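Local coordinates for hypothetical protein Atu2648 (Agrobacterium tumefaciens str. C58, PDB 1ZCE) that is of unknown function but contains an EVE domain, related to the ASCH and PUA domains, and so may bind RNA or modified nucleic acid, at residues K49-H54 and E128-V133; D102-P107 and S113-M118; N3-K8 and R38-A43. All coordinates share one frame; numbering follows the deposited sequence.

Contact 1. Residues K49-H54 and E128-V133; sequences KGFFYH and EEYLEV
In a buried aromatic and aliphatic helix-on-sheet contact of the EVE domain, Tyr130 and Val133 of helix 127-136 pack against Phe51 of strand 49-54 in the mixed sheet. The segment axes come within 10.1 Å of each other and their N-to-C directions differ by 54°, so the helix lies aslant over the strand. Phe51 does most of the bridging. Its CG stands beside the backbone N and anti to the carbonyl carbon (chi1 -66°), which sends the far end of the ring to the helix although the CB bond itself does not aim there. The ring tip enters between two residues a helical step of three apart. CZ lies 3.4 Å from CD2 of Tyr130 and 3.5 Å from CB of Val133, while CE2 meets both CB and CG1 of the valine. The ring edge also faces the Tyr130 carbonyl oxygen, which lies in the ring plane. The Phe51 and Tyr130 rings are close to parallel, planes at 23°, but with centroids 5.0 Å apart they barely overlap; the contact runs through the CE1-CZ side of the phenylalanine and the CD2-CE2 side of the tyrosine. Val133, whose CB bond points at the strand, fills in beside the phenylalanine. Tyr130 reaches the start of the strand, where its OH lies 3.9 Å from CB of Lys49. That hydroxyl is hydrogen-bonded to the carbonyl of Pro143, and the bent lysine chain turns its NZ away to the carbonyls of Gly47 and Lys144. Tyr130 also stacks on Tyr4, at the start of the segment that runs beside strand 49-54, and touches Ile64 of strand 60-73, while Phe51 and Val133 continue onto Met94 and Val98 of strand 84-99.

Contact 2. Residues D102-P107 and S113-M118; sequences DVKANP and SLVTSM
Val103, Lys104 and Val115 carry a small, partly buried apolar contact that packs the short helices 100-105 and 113-116 on each other within the connection from strand 84-99 to the outermost strand 122-125. Along the first segment, Val103 is the first residue to touch the other helix, and it points its CB bond there. Its CG1 is anti to the backbone N (chi1 170°), and this methyl makes the contact, lying 3.7 Å from CG1 of Val115. The same methyl has a looser neighbour in CD2 of Leu114, at 4.4 Å. Next in sequence, Lys104 approaches with the root of its chain: CG lies 3.7 Å from CG1 of Val115, so a single valine methyl is shared by two consecutive residues of the facing helix. The lysine is extended beyond CG and passes alongside Val115, the two side chains running in opposite directions, which leaves the aliphatic part of the chain to cover the outer margin of the contact. At this point the backbones are also nearest, with CA of Lys104 6.6 Å from CA of Val115. Farther on, Asn106 N bonds to Val103 O at 3.1 Å, and from here the chain leads away from the partner segment. Asn106 uses its side chain elsewhere, bonding through ND2 to Glu132 and through OD1 to the backbone N of Lys108. In the second segment, Ser113 and Ser117 join their hydroxyls across one helical turn, OG to OG 3.1 Å. Leu109 and Met112, between the helices, pack on Val103. On the sheet side, Leu114 rests on Leu6 and Lys8 of strand 4-9 and on Gln123 of strand 122-125, while Asp102 and Asn106 touch Met136 of helix 127-136.

Contact 3. Residues N3-K8 and R38-A43; sequences NYWLYK and RNNMRA
Trp5 lays one face of its indole under a backbone carbonyl in the C-terminal part of helix 35-42, overlapping Asn40 O near the outer rim of the ring. This is a helix-on-sheet contact of the EVE domain, a member of the PUA clan, and it joins that part of the helix to strand 4-9 in the sheet. Asn40 O lies 3.7 Å from CH2 of the tryptophan. The same oxygen accepts the backbone N-H of Ala43, three residues on, at 3.1 Å, so the carbonyl that meets the ring is also used within its own segment. The side chain of Asn40 runs past the rim of the indole at CZ3, with CB 3.9 Å from it and the amide plane turned 42° from the ring. Ala43 places its CB 3.9 Å from CH2. The tryptophan is set by its first torsion, which places CG anti to the carbonyl carbon (chi1 -45°) and directs the benzene part of the indole at the helix. Its NE1 is occupied by Asp48 OD2, a bond that fixes the polar side of the indole while the apolar end packs. Asn40 also touches Pro124 of the edge strand 122-125, and Met44 beyond the helix lies against both Trp5 and Tyr7. At the exposed end of the contact a water bridges the segments: it accepts from Asn3 ND2 at 2.8 Å and donates to Ala43 O at 2.8 Å.

In the fold
Contacts 1 and 3 are buried and share the sheet: strands 49-54 and 4-9 run parallel as neighbours, tied by backbone bonds between Phe51 and both Trp5 and Tyr7, and each receives a different helix. Contact 2 is only partly buried, its centre about 15 Å from the centre of the chain, and joins two short helices, yet Leu114 brings it down onto Leu6 and Tyr53, and Asn106 links it to Glu132 of the contact 1 helix. The chemistry follows position. Contact 1 is aromatic and aliphatic, contact 2 uses methyls and a lysine stem at the margin, and contact 3 combines an indole with a helix carbonyl and a bridging water.

Contact 1. Residues K49-H54 and E128-V133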
loop_
_atom_site.group_PDB
_atom_site.type_symbol
_atom_site.label_atom_id
_atom_site.label_comp_id
_atom_site.label_asym_id
_atom_site.label_seq_id
_atom_site.Cartn_x
_atom_site.Cartn_y
_atom_site.Cartn_z
ATOM N N LYS A 49 6.039 -4.867 -3.993
ATOM C CA LYS A 49 4.715 -4.517 -4.477
ATOM C C LYS A 49 3.719 -4.396 -3.335
ATOM O O LYS A 49 3.878 -5.014 -2.280
ATOM C CB LYS A 49 4.239 -5.571 -5.473
ATOM C CG LYS A 49 5.189 -5.791 -6.641
ATOM C CD LYS A 49 5.356 -4.529 -7.474
ATOM C CE LYS A 49 6.176 -4.776 -8.740
ATOM N NZ LYS A 49 7.560 -5.250 -8.469
ATOM N N GLY A 50 2.693 -3.584 -3.549
ATOM C CA GLY A 50 1.687 -3.398 -2.527
ATOM C C GLY A 50 0.389 -2.853 -3.081
ATOM O O GLY A 50 0.294 -2.470 -4.256
ATOM N N PHE A 51 -0.621 -2.823 -2.222
ATOM C CA PHE A 51 -1.935 -2.329 -2.603
ATOM C C PHE A 51 -2.119 -0.870 -2.246
ATOM O O PHE A 51 -1.658 -0.410 -1.201
ATOM C CB PHE A 51 -3.041 -3.122 -1.903
ATOM C CG PHE A 51 -3.128 -4.559 -2.321
ATOM C CD1 PHE A 51 -3.114 -4.910 -3.668
ATOM C CD2 PHE A 51 -3.272 -5.560 -1.371
ATOM C CE1 PHE A 51 -3.246 -6.240 -4.062
ATOM C CE2 PHE A 51 -3.406 -6.889 -1.754
ATOM C CZ PHE A 51 -3.393 -7.231 -3.104
ATOM N N PHE A 52 -2.775 -0.142 -3.140
ATOM C CA PHE A 52 -3.102 1.255 -2.901
ATOM C C PHE A 52 -4.585 1.132 -2.535
ATOM O O PHE A 52 -5.413 0.728 -3.358
ATOM C CB PHE A 52 -2.896 2.085 -4.171
ATOM C CG PHE A 52 -2.991 3.577 -3.959
ATOM C CD1 PHE A 52 -4.229 4.215 -3.904
ATOM C CD2 PHE A 52 -1.838 4.351 -3.835
ATOM C CE1 PHE A 52 -4.316 5.604 -3.740
ATOM C CE2 PHE A 52 -1.913 5.742 -3.669
ATOM C CZ PHE A 52 -3.151 6.366 -3.620
ATOM N N TYR A 53 -4.897 1.456 -1.285
ATOM C CA TYR A 53 -6.244 1.338 -0.747
ATOM C C TYR A 53 -6.827 2.681 -0.371
ATOM O O TYR A 53 -6.207 3.444 0.371
ATOM C CB TYR A 53 -6.204 0.425 0.486
ATOM C CG TYR A 53 -7.504 0.307 1.248
ATOM C CD1 TYR A 53 -7.781 1.136 2.336
ATOM C CD2 TYR A 53 -8.452 -0.647 0.891
ATOM C CE1 TYR A 53 -8.974 1.014 3.053
ATOM C CE2 TYR A 53 -9.644 -0.775 1.598
ATOM C CZ TYR A 53 -9.897 0.056 2.675
ATOM O OH TYR A 53 -11.082 -0.081 3.358
ATOM N N HIS A 54 -8.012 2.977 -0.897
ATOM C CA HIS A 54 -8.675 4.233 -0.575
ATOM C C HIS A 54 -9.357 4.095 0.781
ATOM O O HIS A 54 -10.272 3.288 0.955
ATOM C CB HIS A 54 -9.699 4.594 -1.652
ATOM C CG HIS A 54 -9.104 5.272 -2.847
ATOM N ND1 HIS A 54 -9.797 5.441 -4.027
ATOM C CD2 HIS A 54 -7.892 5.848 -3.039
ATOM C CE1 HIS A 54 -9.039 6.090 -4.892
ATOM N NE2 HIS A 54 -7.879 6.349 -4.317
ATOM N N GLU A 128 -0.092 -14.989 0.217
ATOM C CA GLU A 128 -1.388 -15.587 -0.077
ATOM C C GLU A 128 -2.500 -14.546 -0.072
ATOM O O GLU A 128 -3.414 -14.606 -0.896
ATOM C CB GLU A 128 -1.696 -16.709 0.921
ATOM C CG GLU A 128 -1.049 -18.035 0.539
ATOM C CD GLU A 128 -1.747 -18.677 -0.651
ATOM O OE1 GLU A 128 -2.727 -19.425 -0.445
ATOM O OE2 GLU A 128 -1.331 -18.415 -1.797
ATOM N N GLU A 129 -2.429 -13.592 0.851
ATOM C CA GLU A 129 -3.440 -12.539 0.912
ATOM C C GLU A 129 -3.338 -11.679 -0.345
ATOM O O GLU A 129 -4.348 -11.303 -0.943
ATOM C CB GLU A 129 -3.242 -11.674 2.162
ATOM C CG GLU A 129 -3.715 -12.346 3.443
ATOM C CD GLU A 129 -3.149 -11.711 4.702
ATOM O OE1 GLU A 129 -3.481 -12.199 5.805
ATOM O OE2 GLU A 129 -2.370 -10.739 4.598
ATOM N N TYR A 130 -2.109 -11.380 -0.749
ATOM C CA TYR A 130 -1.879 -10.573 -1.937
ATOM C C TYR A 130 -2.430 -11.264 -3.183
ATOM O O TYR A 130 -3.138 -10.653 -3.983
ATOM C CB TYR A 130 -0.379 -10.298 -2.094
ATOM C CG TYR A 130 0.001 -9.553 -3.356
ATOM C CD1 TYR A 130 0.511 -10.234 -4.466
ATOM C CD2 TYR A 130 -0.119 -8.164 -3.434
ATOM C CE1 TYR A 130 0.905 -9.553 -5.613
ATOM C CE2 TYR A 130 0.268 -7.472 -4.583
ATOM C CZ TYR A 130 0.778 -8.175 -5.663
ATOM O OH TYR A 130 1.173 -7.495 -6.790
ATOM N N LEU A 131 -2.112 -12.543 -3.348
ATOM C CA LEU A 131 -2.589 -13.277 -4.511
ATOM C C LEU A 131 -4.111 -13.404 -4.534
ATOM O O LEU A 131 -4.726 -13.330 -5.598
ATOM C CB LEU A 131 -1.943 -14.665 -4.558
ATOM C CG LEU A 131 -0.430 -14.660 -4.808
ATOM C CD1 LEU A 131 0.134 -16.055 -4.625
ATOM C CD2 LEU A 131 -0.135 -14.144 -6.208
ATOM N N GLU A 132 -4.719 -13.591 -3.367
ATOM C CA GLU A 132 -6.169 -13.730 -3.290
ATOM C C GLU A 132 -6.883 -12.414 -3.615
ATOM O O GLU A 132 -7.848 -12.404 -4.379
ATOM C CB GLU A 132 -6.569 -14.233 -1.901
ATOM C CG GLU A 132 -8.070 -14.389 -1.674
ATOM C CD GLU A 132 -8.717 -15.479 -2.519
ATOM O OE1 GLU A 132 -9.950 -15.648 -2.408
ATOM O OE2 GLU A 132 -8.013 -16.168 -3.287
ATOM N N VAL A 133 -6.422 -11.307 -3.039
ATOM C CA VAL A 133 -7.037 -10.015 -3.326
ATOM C C VAL A 133 -6.853 -9.708 -4.813
ATOM O O VAL A 133 -7.772 -9.210 -5.464
ATOM C CB VAL A 133 -6.421 -8.889 -2.451
ATOM C CG1 VAL A 133 -6.890 -7.517 -2.925
ATOM C CG2 VAL A 133 -6.839 -9.091 -0.996
#

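Contact 2. Residues D102-P107 and S113-M118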
loop_
_atom_site.group_PDB
_atom_site.type_symbol
_atom_site.label_atom_id
_atom_site.label_comp_id
_atom_site.label_asym_id
_atom_site.label_seq_id
_atom_site.Cartn_x
_atom_site.Cartn_y
_atom_site.Cartn_z
ATOM N N ASP A 102 -16.045 -7.042 0.587
ATOM C CA ASP A 102 -15.714 -8.339 0.015
ATOM C C ASP A 102 -14.525 -8.974 0.729
ATOM O O ASP A 102 -14.485 -10.189 0.911
ATOM C CB ASP A 102 -15.429 -8.218 -1.485
ATOM C CG ASP A 102 -16.683 -7.946 -2.296
ATOM O OD1 ASP A 102 -17.789 -8.233 -1.795
ATOM O OD2 ASP A 102 -16.563 -7.461 -3.438
ATOM N N VAL A 103 -13.558 -8.157 1.138
ATOM C CA VAL A 103 -12.392 -8.677 1.843
ATOM C C VAL A 103 -12.820 -9.303 3.170
ATOM O O VAL A 103 -12.385 -10.406 3.516
ATOM C CB VAL A 103 -11.346 -7.562 2.109
ATOM C CG1 VAL A 103 -10.268 -8.065 3.061
ATOM C CG2 VAL A 103 -10.713 -7.127 0.795
ATOM N N LYS A 104 -13.683 -8.605 3.904
ATOM C CA LYS A 104 -14.164 -9.096 5.191
ATOM C C LYS A 104 -15.005 -10.366 5.076
ATOM O O LYS A 104 -15.143 -11.109 6.045
ATOM C CB LYS A 104 -14.970 -8.004 5.904
ATOM C CG LYS A 104 -14.126 -6.841 6.400
ATOM C CD LYS A 104 -14.956 -5.857 7.206
ATOM C CE LYS A 104 -14.091 -4.752 7.792
ATOM N NZ LYS A 104 -14.892 -3.831 8.643
ATOM N N ALA A 105 -15.553 -10.619 3.892
ATOM C CA ALA A 105 -16.379 -11.802 3.672
ATOM C C ALA A 105 -15.560 -13.015 3.230
ATOM O O ALA A 105 -16.076 -14.128 3.180
ATOM C CB ALA A 105 -17.452 -11.496 2.632
ATOM N N ASN A 106 -14.287 -12.802 2.913
ATOM C CA ASN A 106 -13.420 -13.890 2.463
ATOM C C ASN A 106 -12.692 -14.550 3.638
ATOM O O ASN A 106 -11.821 -13.940 4.257
ATOM C CB ASN A 106 -12.396 -13.351 1.464
ATOM C CG ASN A 106 -11.686 -14.450 0.709
ATOM O OD1 ASN A 106 -11.431 -15.524 1.252
ATOM N ND2 ASN A 106 -11.349 -14.185 -0.547
ATOM N N PRO A 107 -13.016 -15.818 3.944
ATOM C CA PRO A 107 -12.343 -16.480 5.068
ATOM C C PRO A 107 -10.819 -16.548 4.978
ATOM O O PRO A 107 -10.139 -16.594 5.999
ATOM C CB PRO A 107 -12.989 -17.866 5.088
ATOM C CG PRO A 107 -13.319 -18.105 3.655
ATOM C CD PRO A 107 -13.882 -16.767 3.221
ATOM N N SER A 113 -4.103 -7.716 7.874
ATOM C CA SER A 113 -3.982 -6.498 8.665
ATOM C C SER A 113 -5.094 -5.505 8.338
ATOM O O SER A 113 -5.588 -4.798 9.217
ATOM C CB SER A 113 -2.619 -5.848 8.417
ATOM O OG SER A 113 -2.417 -4.735 9.271
ATOM N N LEU A 114 -5.496 -5.457 7.073
ATOM C CA LEU A 114 -6.544 -4.538 6.649
ATOM C C LEU A 114 -7.832 -4.692 7.451
ATOM O O LEU A 114 -8.547 -3.719 7.678
ATOM C CB LEU A 114 -6.839 -4.733 5.158
ATOM C CG LEU A 114 -7.922 -3.841 4.544
ATOM C CD1 LEU A 114 -7.509 -2.372 4.625
ATOM C CD2 LEU A 114 -8.150 -4.248 3.101
ATOM N N VAL A 115 -8.128 -5.913 7.882
ATOM C CA VAL A 115 -9.345 -6.159 8.647
ATOM C C VAL A 115 -9.118 -6.331 10.149
ATOM O O VAL A 115 -10.073 -6.336 10.924
ATOM C CB VAL A 115 -10.091 -7.404 8.121
ATOM C CG1 VAL A 115 -10.489 -7.194 6.667
ATOM C CG2 VAL A 115 -9.217 -8.635 8.262
ATOM N N THR A 116 -7.863 -6.467 10.563
ATOM C CA THR A 116 -7.556 -6.648 11.978
ATOM C C THR A 116 -7.022 -5.383 12.645
ATOM O O THR A 116 -7.297 -5.129 13.818
ATOM C CB THR A 116 -6.531 -7.783 12.190
ATOM O OG1 THR A 116 -5.289 -7.437 11.565
ATOM C CG2 THR A 116 -7.051 -9.083 11.595
ATOM N N SER A 117 -6.253 -4.596 11.901
ATOM C CA SER A 117 -5.684 -3.359 12.429
ATOM C C SER A 117 -6.597 -2.177 12.121
ATOM O O SER A 117 -7.049 -2.011 10.991
ATOM C CB SER A 117 -4.302 -3.119 11.820
ATOM O OG SER A 117 -3.424 -4.188 12.124
HETATM N N MSE A 118 -6.864 -1.353 13.127
HETATM C CA MSE A 118 -7.733 -0.198 12.942
HETATM C C MSE A 118 -6.989 1.128 12.807
HETATM O O MSE A 118 -7.581 2.135 12.418
HETATM C CB MSE A 118 -8.719 -0.091 14.113
HETATM C CG MSE A 118 -9.708 -1.242 14.224
HETATM SE SE MSE A 118 -10.845 -1.406 12.666
HETATM C CE MSE A 118 -10.034 -2.966 11.877
#

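Contact 3. Residues N3-K8 and R38-A43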
loop_
_atom_site.group_PDB
_atom_site.type_symbol
_atom_site.label_atom_id
_atom_site.label_comp_id
_atom_site.label_asym_id
_atom_site.label_seq_id
_atom_site.Cartn_x
_atom_site.Cartn_y
_atom_site.Cartn_z
ATOM N N ASN A 3 8.166 -9.881 0.107
ATOM C CA ASN A 3 7.259 -9.137 0.976
ATOM C C ASN A 3 6.289 -8.253 0.205
ATOM O O ASN A 3 6.663 -7.598 -0.770
ATOM C CB ASN A 3 8.061 -8.286 1.964
ATOM C CG ASN A 3 8.966 -9.122 2.847
ATOM O OD1 ASN A 3 8.555 -10.155 3.366
ATOM N ND2 ASN A 3 10.201 -8.673 3.027
ATOM N N TYR A 4 5.041 -8.247 0.664
ATOM C CA TYR A 4 3.967 -7.460 0.061
ATOM C C TYR A 4 3.388 -6.520 1.107
ATOM O O TYR A 4 3.441 -6.804 2.303
ATOM C CB TYR A 4 2.897 -8.394 -0.503
ATOM C CG TYR A 4 3.422 -9.195 -1.668
ATOM C CD1 TYR A 4 3.375 -8.682 -2.961
ATOM C CD2 TYR A 4 4.057 -10.423 -1.470
ATOM C CE1 TYR A 4 3.948 -9.362 -4.026
ATOM C CE2 TYR A 4 4.638 -11.113 -2.536
ATOM C CZ TYR A 4 4.580 -10.572 -3.808
ATOM O OH TYR A 4 5.168 -11.220 -4.869
ATOM N N TRP A 5 2.824 -5.406 0.649
ATOM C CA TRP A 5 2.324 -4.387 1.557
ATOM C C TRP A 5 1.010 -3.750 1.128
ATOM O O TRP A 5 0.484 -4.040 0.054
ATOM C CB TRP A 5 3.387 -3.290 1.674
ATOM C CG TRP A 5 4.773 -3.827 1.864
ATOM C CD1 TRP A 5 5.699 -4.114 0.894
ATOM C CD2 TRP A 5 5.375 -4.178 3.105
ATOM N NE1 TRP A 5 6.844 -4.623 1.466
ATOM C CE2 TRP A 5 6.670 -4.673 2.828
ATOM C CE3 TRP A 5 4.945 -4.123 4.437
ATOM C CZ2 TRP A 5 7.542 -5.110 3.836
ATOM C CZ3 TRP A 5 5.802 -4.554 5.438
ATOM C CH2 TRP A 5 7.088 -5.043 5.133
ATOM N N LEU A 6 0.483 -2.885 1.990
ATOM C CA LEU A 6 -0.737 -2.140 1.694
ATOM C C LEU A 6 -0.580 -0.729 2.252
ATOM O O LEU A 6 -0.109 -0.543 3.375
ATOM C CB LEU A 6 -1.986 -2.817 2.283
ATOM C CG LEU A 6 -3.323 -2.099 2.020
ATOM C CD1 LEU A 6 -4.456 -3.114 1.864
ATOM C CD2 LEU A 6 -3.621 -1.121 3.147
ATOM N N TYR A 7 -0.960 0.256 1.443
ATOM C CA TYR A 7 -0.868 1.663 1.814
ATOM C C TYR A 7 -2.254 2.283 1.778
ATOM O O TYR A 7 -2.935 2.232 0.751
ATOM C CB TYR A 7 0.028 2.434 0.831
ATOM C CG TYR A 7 1.341 1.765 0.513
ATOM C CD1 TYR A 7 1.394 0.674 -0.350
ATOM C CD2 TYR A 7 2.529 2.201 1.097
ATOM C CE1 TYR A 7 2.593 0.023 -0.621
ATOM C CE2 TYR A 7 3.737 1.552 0.831
ATOM C CZ TYR A 7 3.758 0.464 -0.026
ATOM O OH TYR A 7 4.932 -0.214 -0.269
ATOM N N LYS A 8 -2.681 2.850 2.899
ATOM C CA LYS A 8 -3.977 3.510 2.953
ATOM C C LYS A 8 -3.797 4.962 2.513
ATOM O O LYS A 8 -2.842 5.632 2.918
ATOM C CB LYS A 8 -4.544 3.485 4.372
ATOM C CG LYS A 8 -4.899 2.108 4.897
ATOM C CD LYS A 8 -5.679 2.225 6.201
ATOM C CE LYS A 8 -6.191 0.877 6.676
ATOM N NZ LYS A 8 -7.024 1.010 7.909
ATOM N N ARG A 38 5.837 3.250 10.084
ATOM C CA ARG A 38 7.161 3.719 9.703
ATOM C C ARG A 38 8.107 2.526 9.601
ATOM O O ARG A 38 8.875 2.406 8.649
ATOM C CB ARG A 38 7.698 4.690 10.755
ATOM C CG ARG A 38 9.121 5.161 10.496
ATOM C CD ARG A 38 9.768 5.684 11.771
ATOM N NE ARG A 38 9.980 4.615 12.743
ATOM C CZ ARG A 38 10.492 4.794 13.955
ATOM N NH1 ARG A 38 10.847 6.008 14.356
ATOM N NH2 ARG A 38 10.655 3.756 14.760
ATOM N N ASN A 39 8.050 1.645 10.595
ATOM C CA ASN A 39 8.914 0.477 10.611
ATOM C C ASN A 39 8.594 -0.465 9.463
ATOM O O ASN A 39 9.485 -1.137 8.950
ATOM C CB ASN A 39 8.816 -0.242 11.959
ATOM C CG ASN A 39 9.377 0.591 13.108
ATOM O OD1 ASN A 39 10.079 1.584 12.890
ATOM N ND2 ASN A 39 9.079 0.180 14.337
ATOM N N ASN A 40 7.329 -0.520 9.057
ATOM C CA ASN A 40 6.962 -1.366 7.930
ATOM C C ASN A 40 7.642 -0.798 6.683
ATOM O O ASN A 40 8.159 -1.545 5.852
ATOM C CB ASN A 40 5.438 -1.409 7.762
ATOM C CG ASN A 40 4.761 -2.329 8.779
ATOM O OD1 ASN A 40 3.555 -2.239 9.024
ATOM N ND2 ASN A 40 5.540 -3.226 9.367
HETATM N N MSE A 41 7.661 0.522 6.556
HETATM C CA MSE A 41 8.322 1.119 5.405
HETATM C C MSE A 41 9.825 0.842 5.446
HETATM O O MSE A 41 10.441 0.607 4.407
HETATM C CB MSE A 41 8.039 2.623 5.326
HETATM C CG MSE A 41 6.601 2.918 4.915
HETATM SE SE MSE A 41 6.210 4.785 4.512
HETATM C CE MSE A 41 6.421 5.480 6.318
ATOM N N ARG A 42 10.420 0.876 6.634
ATOM C CA ARG A 42 11.845 0.591 6.760
ATOM C C ARG A 42 12.169 -0.843 6.345
ATOM O O ARG A 42 13.310 -1.148 6.010
ATOM C CB ARG A 42 12.316 0.804 8.200
ATOM C CG ARG A 42 12.354 2.245 8.637
ATOM C CD ARG A 42 12.742 2.344 10.094
ATOM N NE ARG A 42 12.863 3.729 10.523
ATOM C CZ ARG A 42 13.207 4.096 11.750
ATOM N NH1 ARG A 42 13.460 3.175 12.670
ATOM N NH2 ARG A 42 13.309 5.382 12.050
ATOM N N ALA A 43 11.173 -1.722 6.373
ATOM C CA ALA A 43 11.386 -3.118 6.004
ATOM C C ALA A 43 11.219 -3.357 4.508
ATOM O O ALA A 43 11.455 -4.463 4.024
ATOM C CB ALA A 43 10.417 -4.004 6.774
HETATM O O HOH W 1 11.074 -6.249 1.882
#